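Local coordinates for protein amidohydrolase (Staphylococcus aureus, PDB 3NUR) that probably hydrolyses carbon-nitrogen bonds of linear amides, as a metal-binding TIM-barrel member of the amidohydrolase family, at residues 79-82 and 83-87; 168-172 and 173-177. All coordinates share one frame; numbering follows the deposited sequence.

Interaction 1: residues 79-82 and 83-87; sequences IQFM and NNQDV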
ATOM      1  N   ILE A  79      -3.857 -12.967  15.697  1.00 10.78           N
ATOM      2  CA  ILE A  79      -2.754 -13.885  16.030  1.00 10.83           C
ATOM      3  C   ILE A  79      -3.015 -15.295  15.547  1.00 14.05           C
ATOM      4  O   ILE A  79      -2.075 -15.964  15.104  1.00 13.17           O
ATOM      5  CB  ILE A  79      -2.434 -13.846  17.557  1.00 13.42           C
ATOM      6  CG1 ILE A  79      -1.728 -12.532  17.946  1.00 13.93           C
ATOM      7  CG2 ILE A  79      -1.624 -15.082  18.020  1.00 15.86           C
ATOM      8  CD1 ILE A  79      -0.294 -12.216  17.277  1.00 18.46           C
ATOM      9  N   GLN A  80      -4.277 -15.763  15.655  1.00 11.52           N
ATOM     10  CA  GLN A  80      -4.669 -17.100  15.187  1.00 10.99           C
ATOM     11  C   GLN A  80      -4.358 -17.201  13.690  1.00 14.85           C
ATOM     12  O   GLN A  80      -3.716 -18.173  13.264  1.00 14.22           O
ATOM     13  CB  GLN A  80      -6.173 -17.344  15.418  1.00 11.82           C
ATOM     14  CG  GLN A  80      -6.607 -18.748  14.991  1.00 18.67           C
ATOM     15  CD  GLN A  80      -8.064 -18.997  15.250  1.00 46.61           C
ATOM     16  OE1 GLN A  80      -8.867 -19.085  14.318  1.00 43.10           O
ATOM     17  NE2 GLN A  80      -8.439 -19.130  16.524  1.00 42.46           N
ATOM     18  N   PHE A  81      -4.765 -16.165  12.908  1.00  9.80           N
ATOM     19  CA  PHE A  81      -4.529 -16.157  11.472  1.00  9.24           C
ATOM     20  C   PHE A  81      -3.035 -16.180  11.170  1.00 11.55           C
ATOM     21  O   PHE A  81      -2.591 -17.004  10.381  1.00 11.98           O
ATOM     22  CB  PHE A  81      -5.217 -14.954  10.783  1.00 10.46           C
ATOM     23  CG  PHE A  81      -4.843 -14.818   9.313  1.00 10.61           C
ATOM     24  CD1 PHE A  81      -5.510 -15.553   8.337  1.00 13.99           C
ATOM     25  CD2 PHE A  81      -3.803 -13.980   8.918  1.00 13.23           C
ATOM     26  CE1 PHE A  81      -5.142 -15.451   6.987  1.00 14.98           C
ATOM     27  CE2 PHE A  81      -3.437 -13.878   7.571  1.00 15.93           C
ATOM     28  CZ  PHE A  81      -4.113 -14.614   6.616  1.00 14.34           C
HETATM   29  N   MSE A  82      -2.254 -15.285  11.800  1.00  9.85           N
HETATM   30  CA  MSE A  82      -0.819 -15.197  11.560  1.00  8.28           C
HETATM   31  C   MSE A  82      -0.095 -16.498  11.891  1.00 14.80           C
HETATM   32  O   MSE A  82       0.685 -16.983  11.061  1.00 13.36           O
HETATM   33  CB  MSE A  82      -0.218 -14.049  12.352  1.00  9.03           C
HETATM   34  CG  MSE A  82      -0.717 -12.686  11.872  1.00 12.35           C
HETATM   35 SE   MSE A  82      -0.319 -11.332  13.189  0.70 17.52          SE
HETATM   36  CE  MSE A  82       1.623 -11.350  13.115  1.00 13.35           C
ATOM     37  N   ASN A  83      -0.391 -17.091  13.084  1.00 13.23           N
ATOM     38  CA  ASN A  83       0.247 -18.339  13.500  1.00 13.61           C
ATOM     39  C   ASN A  83      -0.067 -19.498  12.586  1.00 15.89           C
ATOM     40  O   ASN A  83       0.842 -20.234  12.221  1.00 15.78           O
ATOM     41  CB  ASN A  83      -0.097 -18.684  14.947  1.00 12.49           C
ATOM     42  CG  ASN A  83       0.584 -17.780  15.958  1.00 19.67           C
ATOM     43  OD1 ASN A  83       1.306 -16.827  15.627  1.00 13.93           O
ATOM     44  ND2 ASN A  83       0.325 -18.019  17.225  1.00 13.95           N
ATOM     45  N   ASN A  84      -1.327 -19.629  12.166  1.00 11.98           N
ATOM     46  CA  ASN A  84      -1.745 -20.706  11.264  1.00 11.96           C
ATOM     47  C   ASN A  84      -1.181 -20.558   9.856  1.00 15.91           C
ATOM     48  O   ASN A  84      -1.061 -21.554   9.137  1.00 14.85           O
ATOM     49  CB  ASN A  84      -3.268 -20.776  11.194  1.00 16.21           C
ATOM     50  CG  ASN A  84      -3.932 -21.205  12.488  1.00 36.69           C
ATOM     51  OD1 ASN A  84      -3.287 -21.599  13.468  1.00 33.64           O
ATOM     52  ND2 ASN A  84      -5.242 -21.096  12.530  1.00 31.43           N
ATOM     53  N   GLN A  85      -0.895 -19.309   9.443  1.00 11.63           N
ATOM     54  CA  GLN A  85      -0.374 -19.031   8.089  1.00 11.14           C
ATOM     55  C   GLN A  85       1.120 -18.740   8.025  1.00 15.66           C
ATOM     56  O   GLN A  85       1.613 -18.256   6.991  1.00 14.83           O
ATOM     57  CB  GLN A  85      -1.197 -17.922   7.406  1.00 11.94           C
ATOM     58  CG  GLN A  85      -2.688 -18.266   7.226  1.00 10.76           C
ATOM     59  CD  GLN A  85      -2.975 -19.508   6.398  1.00 21.06           C
ATOM     60  OE1 GLN A  85      -2.258 -19.850   5.449  1.00 18.34           O
ATOM     61  NE2 GLN A  85      -4.070 -20.196   6.717  1.00 18.49           N
ATOM     62  N   ASP A  86       1.847 -19.018   9.120  1.00 12.95           N
ATOM     63  CA  ASP A  86       3.299 -18.836   9.216  1.00 13.32           C
ATOM     64  C   ASP A  86       3.751 -17.383   8.995  1.00 13.82           C
ATOM     65  O   ASP A  86       4.798 -17.134   8.391  1.00 14.57           O
ATOM     66  CB  ASP A  86       4.062 -19.833   8.295  1.00 16.64           C
ATOM     67  CG  ASP A  86       3.955 -21.300   8.703  1.00 31.71           C
ATOM     68  OD1 ASP A  86       3.675 -21.573   9.897  1.00 31.44           O
ATOM     69  OD2 ASP A  86       4.164 -22.172   7.834  1.00 40.27           O
ATOM     70  N   VAL A  87       2.938 -16.432   9.450  1.00  9.54           N
ATOM     71  CA  VAL A  87       3.262 -15.011   9.356  1.00  8.02           C
ATOM     72  C   VAL A  87       3.923 -14.608  10.671  1.00 11.64           C
ATOM     73  O   VAL A  87       3.263 -14.630  11.714  1.00 12.01           O
ATOM     74  CB  VAL A  87       2.005 -14.145   9.090  1.00 11.43           C
ATOM     75  CG1 VAL A  87       2.379 -12.663   9.030  1.00 10.48           C
ATOM     76  CG2 VAL A  87       1.289 -14.581   7.797  1.00 11.05           C
TER

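Interaction 2: residues 168-172 and 173-177; sequences GFLDQ and DKYDI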
ATOM      1  N   GLY A 168      -7.345  15.970  -6.081  1.00 12.51           N
ATOM      2  CA  GLY A 168      -6.702  15.146  -7.096  1.00 11.05           C
ATOM      3  C   GLY A 168      -5.535  14.303  -6.641  1.00 13.58           C
ATOM      4  O   GLY A 168      -5.376  14.007  -5.452  1.00 12.89           O
ATOM      5  N   PHE A 169      -4.721  13.885  -7.617  1.00 10.97           N
ATOM      6  CA  PHE A 169      -3.576  13.014  -7.375  1.00  8.67           C
ATOM      7  C   PHE A 169      -2.443  13.730  -6.667  1.00 12.74           C
ATOM      8  O   PHE A 169      -2.350  14.964  -6.702  1.00 12.28           O
ATOM      9  CB  PHE A 169      -3.106  12.377  -8.694  1.00  9.49           C
ATOM     10  CG  PHE A 169      -4.102  11.424  -9.325  1.00 10.51           C
ATOM     11  CD1 PHE A 169      -4.629  10.359  -8.597  1.00 12.53           C
ATOM     12  CD2 PHE A 169      -4.447  11.542 -10.663  1.00 13.28           C
ATOM     13  CE1 PHE A 169      -5.517   9.443  -9.194  1.00 13.49           C
ATOM     14  CE2 PHE A 169      -5.322  10.622 -11.265  1.00 15.46           C
ATOM     15  CZ  PHE A 169      -5.842   9.574 -10.524  1.00 13.92           C
ATOM     16  N   LEU A 170      -1.582  12.936  -6.029  1.00  9.90           N
ATOM     17  CA  LEU A 170      -0.454  13.425  -5.240  1.00  9.61           C
ATOM     18  C   LEU A 170       0.794  13.874  -6.039  1.00 14.18           C
ATOM     19  O   LEU A 170       1.836  14.163  -5.440  1.00 13.79           O
ATOM     20  CB  LEU A 170      -0.148  12.477  -4.053  1.00  9.51           C
ATOM     21  CG  LEU A 170      -1.356  12.076  -3.147  1.00 13.39           C
ATOM     22  CD1 LEU A 170      -0.998  10.932  -2.195  1.00 13.46           C
ATOM     23  CD2 LEU A 170      -1.904  13.259  -2.338  1.00 16.42           C
ATOM     24  N   ASP A 171       0.688  13.961  -7.395  1.00  9.90           N
ATOM     25  CA  ASP A 171       1.783  14.497  -8.224  1.00  9.52           C
ATOM     26  C   ASP A 171       1.807  16.036  -8.178  1.00 14.60           C
ATOM     27  O   ASP A 171       2.766  16.657  -8.665  1.00 14.87           O
ATOM     28  CB  ASP A 171       1.720  13.996  -9.681  1.00 10.27           C
ATOM     29  CG  ASP A 171       0.454  14.327 -10.446  1.00 14.39           C
ATOM     30  OD1 ASP A 171      -0.618  14.463  -9.799  1.00 15.91           O
ATOM     31  OD2 ASP A 171       0.511  14.360 -11.693  1.00 12.00           O
ATOM     32  N   GLN A 172       0.750  16.647  -7.630  1.00 12.27           N
ATOM     33  CA  GLN A 172       0.641  18.113  -7.521  1.00 11.26           C
ATOM     34  C   GLN A 172       1.756  18.665  -6.629  1.00 15.14           C
ATOM     35  O   GLN A 172       2.161  18.009  -5.664  1.00 12.94           O
ATOM     36  CB  GLN A 172      -0.732  18.515  -6.966  1.00 12.63           C
ATOM     37  CG  GLN A 172      -1.876  18.234  -7.917  1.00 14.93           C
ATOM     38  CD  GLN A 172      -3.192  18.513  -7.240  1.00 23.42           C
ATOM     39  OE1 GLN A 172      -3.568  19.666  -7.024  1.00 21.72           O
ATOM     40  NE2 GLN A 172      -3.902  17.465  -6.828  1.00 17.01           N
ATOM     41  N   ASP A 173       2.280  19.844  -6.974  1.00 14.26           N
ATOM     42  CA  ASP A 173       3.391  20.467  -6.235  1.00 14.28           C
ATOM     43  C   ASP A 173       3.227  20.511  -4.714  1.00 14.66           C
ATOM     44  O   ASP A 173       4.190  20.240  -4.001  1.00 14.50           O
ATOM     45  CB  ASP A 173       3.686  21.880  -6.765  1.00 16.51           C
ATOM     46  CG  ASP A 173       4.249  21.948  -8.177  1.00 26.78           C
ATOM     47  OD1 ASP A 173       4.938  20.991  -8.591  1.00 24.23           O
ATOM     48  OD2 ASP A 173       4.031  22.974  -8.851  1.00 36.62           O
ATOM     49  N   LYS A 174       2.022  20.840  -4.218  1.00 11.51           N
ATOM     50  CA  LYS A 174       1.728  20.973  -2.783  1.00 10.99           C
ATOM     51  C   LYS A 174       1.979  19.697  -1.960  1.00 16.38           C
ATOM     52  O   LYS A 174       2.159  19.800  -0.741  1.00 15.30           O
ATOM     53  CB  LYS A 174       0.296  21.523  -2.554  1.00 14.17           C
ATOM     54  CG  LYS A 174      -0.807  20.590  -3.090  1.00 19.67           C
ATOM     55  CD  LYS A 174      -2.232  21.119  -3.003  1.00 22.84           C
ATOM     56  CE  LYS A 174      -2.788  21.111  -1.605  1.00 22.76           C
ATOM     57  NZ  LYS A 174      -4.259  21.296  -1.590  1.00 24.33           N
ATOM     58  N   TYR A 175       1.989  18.501  -2.625  1.00 13.00           N
ATOM     59  CA  TYR A 175       2.201  17.213  -1.963  1.00 11.83           C
ATOM     60  C   TYR A 175       3.645  16.739  -2.022  1.00 14.84           C
ATOM     61  O   TYR A 175       3.988  15.766  -1.356  1.00 14.14           O
ATOM     62  CB  TYR A 175       1.209  16.144  -2.492  1.00 11.74           C
ATOM     63  CG  TYR A 175      -0.226  16.614  -2.403  1.00 12.07           C
ATOM     64  CD1 TYR A 175      -0.853  16.770  -1.170  1.00 13.72           C
ATOM     65  CD2 TYR A 175      -0.940  16.950  -3.549  1.00 12.18           C
ATOM     66  CE1 TYR A 175      -2.148  17.281  -1.075  1.00 15.01           C
ATOM     67  CE2 TYR A 175      -2.247  17.426  -3.470  1.00 13.21           C
ATOM     68  CZ  TYR A 175      -2.846  17.596  -2.231  1.00 18.04           C
ATOM     69  OH  TYR A 175      -4.124  18.099  -2.154  1.00 15.46           O
ATOM     70  N   ASP A 176       4.516  17.464  -2.751  1.00 12.89           N
ATOM     71  CA  ASP A 176       5.934  17.098  -2.883  1.00 13.86           C
ATOM     72  C   ASP A 176       6.606  16.829  -1.517  1.00 16.64           C
ATOM     73  O   ASP A 176       7.351  15.863  -1.393  1.00 15.53           O
ATOM     74  CB  ASP A 176       6.703  18.192  -3.647  1.00 17.04           C
ATOM     75  CG  ASP A 176       8.123  17.782  -3.957  1.00 24.83           C
ATOM     76  OD1 ASP A 176       8.331  17.102  -4.977  1.00 25.96           O
ATOM     77  OD2 ASP A 176       9.005  18.095  -3.160  1.00 26.74           O
ATOM     78  N   ILE A 177       6.275  17.643  -0.494  1.00 14.29           N
ATOM     79  CA  ILE A 177       6.808  17.534   0.868  1.00 12.33           C
ATOM     80  C   ILE A 177       6.649  16.139   1.503  1.00 14.64           C
ATOM     81  O   ILE A 177       7.510  15.728   2.291  1.00 14.93           O
ATOM     82  CB  ILE A 177       6.242  18.676   1.776  1.00 14.43           C
ATOM     83  CG1 ILE A 177       7.003  18.809   3.122  1.00 15.23           C
ATOM     84  CG2 ILE A 177       4.729  18.569   1.989  1.00 14.35           C
ATOM     85  CD1 ILE A 177       8.503  19.114   2.988  1.00 24.01           C
TER

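Interaction 1: residues 79-82 and 83-87
Phe81 and Gln85, one helical turn apart, meet ring face against aliphatic stem: Gln85 CG sits over the face, 4.0 Å from the Phe81 ring centroid, in a CH-pi contact displaced toward the rim. The Gln85 chain then bends at chi2 (-59°), turning its amide off to Gly326 and Glu323, so a residue with a greasy stem and a polar end fits well here. Ile79 and Asn83 cross at a slant, with Ile79 CG2 3.6 Å from Asn83 ND2, while the Asn83 amide reaches Arg128 through OD1 from an exposed position. The selenomethionine Met82 lies at about a right angle to Val87, its CB 3.9 Å from Val87 CB; both are apolar, as suits their buried places. In the backbone that carries these side chains, the helix is ending. Asn83 N still donates to Ile79 O (2.9 Å), but Val87 N reaches back five residues to Met82 O (2.8 Å), and a weak bond of 3.5 Å joins Asp86 N to Asn83 O. Asp86 makes this possible by adopting left-handed backbone angles (phi 60°). The outer 6→1 bond, the weak inner 5→2 bond and the apolar Met82-Val87 pair form a Schellman motif, ending helix 75-84 and launching parallel strand 87-94 of the TIM barrel.

Interaction 2: residues 168-172 and 173-177
Leu170 and Tyr175 both set CG beside the backbone N (chi1 -50° and -53°), and these torsions carry the leucine methyl CD2 over one face of the tyrosine ring. The setting is a type I beta turn, Phe169 to Gln172, that feeds into helix 176-185 of the alpha/beta barrel. Tyr175, from just past the turn, meets Leu170 at about a right angle, with Leu170 CD2 3.9 Å from the Tyr175 ring centroid in a CH-pi contact displaced toward the rim. Lys174 CG covers the opposite face, so the ring is sandwiched between aliphatic carbons; at the root of the ring, Tyr175 CB lies 3.6 Å from Leu170 O. A branched apolar residue suits the buried position of Leu170, and a flat ring with a polar end suits Tyr175, whose OH bonds to Asp167 while the side chain also touches Ala165 and Pro140. Asp167, which lies just before the turn, also forms a salt bridge with Lys174 NZ through its OD2.

Gln172 runs alongside the tyrosine, pointing the same way with its chain extended. Its amide plane stands 77° from the ring, and NE2 comes to the ring edge, 3.7 Å from Tyr175 CE2. This length lets Gln172 serve its own turn, because NE2 donates to Phe169 O at 2.9 Å and bridges the turn's ends with a side-chain bond. Gly168, just before the turn, adopts backbone angles that suit a residue without CB, and NE2 of Gln172 lies close by. The backbone is tied in as well: Asp176 N donates to Asp173 O at 3.1 Å, a bond between residues three apart in the run leading into the helix, and Tyr175 N reaches Gln172 O at 3.1 Å.

Interaction 1 and interaction 2 lie on opposite sides of the chain's centre, their own centres 38 Å apart and their nearest atoms about 26 Å apart, so neither touches the other. Both are turns at helix ends in the same barrel: 79-87 closes helix 75-84, whereas 168-177 leads into helix 176-185. In interaction 1 the side chain of Phe81 is about 12 Å from the bound calcium ion and stacks on Tyr317, the neighbour of the ligand Asp316. Val87 packs on strand 24-31, which supplies Glu28 and His30. The helix begun at interaction 2 precedes strand 189-192, which ends in the fourth ligand, His192.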